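Local coordinates for capsular polysaccharide export system protein KpsC (PDB 6MGB) that probably transfers Kdo from its CMP-linked donor in a beta-(2,4) linkage while building the glycolipid on which Gram-negative capsules are carried, at residues E41-V46 with W65-L70. Residues are numbered along the deposited sequence; the frame is centred on the assembly and turned at random.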
loop_
_atom_site.group_PDB
_atom_site.type_symbol
_atom_site.label_atom_id
_atom_site.label_comp_id
_atom_site.label_asym_id
_atom_site.label_seq_id
_atom_site.Cartn_x
_atom_site.Cartn_y
_atom_site.Cartn_z
ATOM N N GLU A 41 -18.662 -8.792 25.795
ATOM C CA GLU A 41 -19.873 -9.564 25.563
ATOM C C GLU A 41 -20.638 -9.020 24.364
ATOM O O GLU A 41 -20.884 -7.816 24.259
ATOM C CB GLU A 41 -20.755 -9.536 26.812
ATOM C CG GLU A 41 -22.021 -10.368 26.695
ATOM C CD GLU A 41 -22.905 -10.254 27.920
ATOM O OE1 GLU A 41 -23.418 -9.146 28.185
ATOM O OE2 GLU A 41 -23.077 -11.270 28.626
ATOM N N GLY A 42 -21.007 -9.921 23.456
ATOM C CA GLY A 42 -21.786 -9.569 22.290
ATOM C C GLY A 42 -20.993 -9.085 21.097
ATOM O O GLY A 42 -21.592 -8.821 20.047
ATOM N N LEU A 43 -19.674 -8.960 21.215
ATOM C CA LEU A 43 -18.839 -8.471 20.128
ATOM C C LEU A 43 -18.183 -9.628 19.389
ATOM O O LEU A 43 -17.867 -10.667 19.975
ATOM C CB LEU A 43 -17.750 -7.532 20.650
ATOM C CG LEU A 43 -18.205 -6.268 21.375
ATOM C CD1 LEU A 43 -16.991 -5.491 21.852
ATOM C CD2 LEU A 43 -19.074 -5.402 20.481
ATOM N N SER A 44 -17.972 -9.435 18.088
ATOM C CA SER A 44 -17.243 -10.400 17.279
ATOM C C SER A 44 -15.809 -9.973 16.991
ATOM O O SER A 44 -15.042 -10.777 16.448
ATOM C CB SER A 44 -17.971 -10.647 15.952
ATOM O OG SER A 44 -18.060 -9.463 15.179
ATOM N N ALA A 45 -15.430 -8.746 17.340
ATOM C CA ALA A 45 -14.073 -8.260 17.118
ATOM C C ALA A 45 -14.009 -6.799 17.544
ATOM O O ALA A 45 -15.021 -6.176 17.880
ATOM C CB ALA A 45 -13.627 -8.389 15.656
ATOM N N VAL A 46 -12.791 -6.273 17.541
ATOM C CA VAL A 46 -12.518 -4.850 17.700
ATOM C C VAL A 46 -11.634 -4.429 16.533
ATOM O O VAL A 46 -10.833 -5.223 16.029
ATOM C CB VAL A 46 -11.831 -4.540 19.050
ATOM C CG1 VAL A 46 -11.584 -3.047 19.205
ATOM C CG2 VAL A 46 -12.658 -5.067 20.211
ATOM N N TRP A 65 -9.628 -8.503 26.034
ATOM C CA TRP A 65 -10.877 -9.232 25.908
ATOM C C TRP A 65 -10.740 -10.540 25.145
ATOM O O TRP A 65 -11.730 -11.271 25.026
ATOM C CB TRP A 65 -11.903 -8.344 25.211
ATOM C CG TRP A 65 -12.263 -7.106 25.992
ATOM C CD1 TRP A 65 -11.997 -6.857 27.309
ATOM C CD2 TRP A 65 -12.945 -5.946 25.496
ATOM N NE1 TRP A 65 -12.473 -5.617 27.661
ATOM C CE2 TRP A 65 -13.059 -5.037 26.567
ATOM C CE3 TRP A 65 -13.472 -5.589 24.250
ATOM C CZ2 TRP A 65 -13.677 -3.796 26.432
ATOM C CZ3 TRP A 65 -14.086 -4.355 24.118
ATOM C CH2 TRP A 65 -14.183 -3.474 25.202
ATOM N N ARG A 66 -9.555 -10.854 24.630
ATOM C CA ARG A 66 -9.357 -12.038 23.805
ATOM C C ARG A 66 -10.333 -12.042 22.632
ATOM O O ARG A 66 -11.025 -13.026 22.363
ATOM C CB ARG A 66 -9.489 -13.314 24.637
ATOM C CG ARG A 66 -8.374 -13.495 25.653
ATOM C CD ARG A 66 -8.349 -14.910 26.201
ATOM N NE ARG A 66 -8.173 -15.899 25.141
ATOM C CZ ARG A 66 -6.998 -16.280 24.647
ATOM N NH1 ARG A 66 -5.869 -15.762 25.114
ATOM N NH2 ARG A 66 -6.952 -17.185 23.678
ATOM N N LEU A 67 -10.392 -10.906 21.937
ATOM C CA LEU A 67 -11.149 -10.771 20.706
ATOM C C LEU A 67 -10.204 -10.513 19.537
ATOM O O LEU A 67 -9.122 -9.946 19.722
ATOM C CB LEU A 67 -12.160 -9.621 20.783
ATOM C CG LEU A 67 -13.420 -9.842 21.620
ATOM C CD1 LEU A 67 -14.218 -8.549 21.715
ATOM C CD2 LEU A 67 -14.275 -10.954 21.033
ATOM N N PRO A 68 -10.576 -10.912 18.324
ATOM C CA PRO A 68 -9.744 -10.576 17.164
ATOM C C PRO A 68 -9.644 -9.069 16.990
ATOM O O PRO A 68 -10.603 -8.335 17.233
ATOM C CB PRO A 68 -10.482 -11.233 15.992
ATOM C CG PRO A 68 -11.364 -12.264 16.614
ATOM C CD PRO A 68 -11.750 -11.714 17.942
ATOM N N TYR A 69 -8.467 -8.608 16.574
ATOM C CA TYR A 69 -8.256 -7.208 16.228
ATOM C C TYR A 69 -8.190 -7.081 14.714
ATOM O O TYR A 69 -7.335 -7.701 14.072
ATOM C CB TYR A 69 -6.980 -6.647 16.857
ATOM C CG TYR A 69 -6.692 -5.240 16.385
ATOM C CD1 TYR A 69 -7.379 -4.158 16.917
ATOM C CD2 TYR A 69 -5.751 -4.996 15.392
ATOM C CE1 TYR A 69 -7.132 -2.873 16.481
ATOM C CE2 TYR A 69 -5.498 -3.712 14.950
ATOM C CZ TYR A 69 -6.190 -2.654 15.497
ATOM O OH TYR A 69 -5.944 -1.375 15.061
ATOM N N LEU A 70 -9.082 -6.271 14.151
ATOM C CA LEU A 70 -9.127 -6.023 12.714
ATOM C C LEU A 70 -8.357 -4.740 12.418
ATOM O O LEU A 70 -8.793 -3.646 12.792
ATOM C CB LEU A 70 -10.569 -5.917 12.224
ATOM C CG LEU A 70 -11.524 -7.038 12.639
ATOM C CD1 LEU A 70 -12.868 -6.857 11.955
ATOM C CD2 LEU A 70 -10.943 -8.397 12.312
#
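Val-46 and Tyr-69 pair as parallel neighbours on two adjacent strands of a beta-alpha-beta unit: strand 45-49 leads into helix 53-65, and the chain returns as strand 69-74 beside it. The unit belongs to the mixed sheet of a GT-B-type glycosyltransferase, away from the CMP pocket. Two backbone bonds hold the pairing, both made by Val-46. Its N donates to Pro-68 O at 3.0 Å, nearly straight at 173°. Its O accepts from Leu-70 N at 2.8 Å. Tyr-69 CA adds a CH...O contact to that same Val-46 O.

Beside this pairing, an apolar cluster joins the incoming loop to the end of the helix, which closes in a Schellman motif at Arg-66. Leu-67 CD1 touches Leu-43 CB at 3.8 Å, the two side chains crossing at about a right angle. Val-46 is modelled in two conformers; in the one described here, CG1 is anti to the backbone N (chi1 -179°) and CG2 lies beside that N. This CG2 also meets Leu-67 CD1, and is 4.2 Å from Trp-65 CE3. Leu-43 CD1 meets the same six-membered ring at CZ3, and Pro-37 and Pro-40 extend the cluster. Val-46 also touches Ala-58 of the helix covering this face, as does Tyr-69. On the other edge of strand 45-49, Ala-45 bonds through its backbone to Gly-12, placing this strand between 11-13 and 69-74. Ala-45 CB, meanwhile, packs against Leu-70 CG at 3.9 Å and sits 3.4 Å from Pro-68 O, the carbonyl that accepts from Val-46 N.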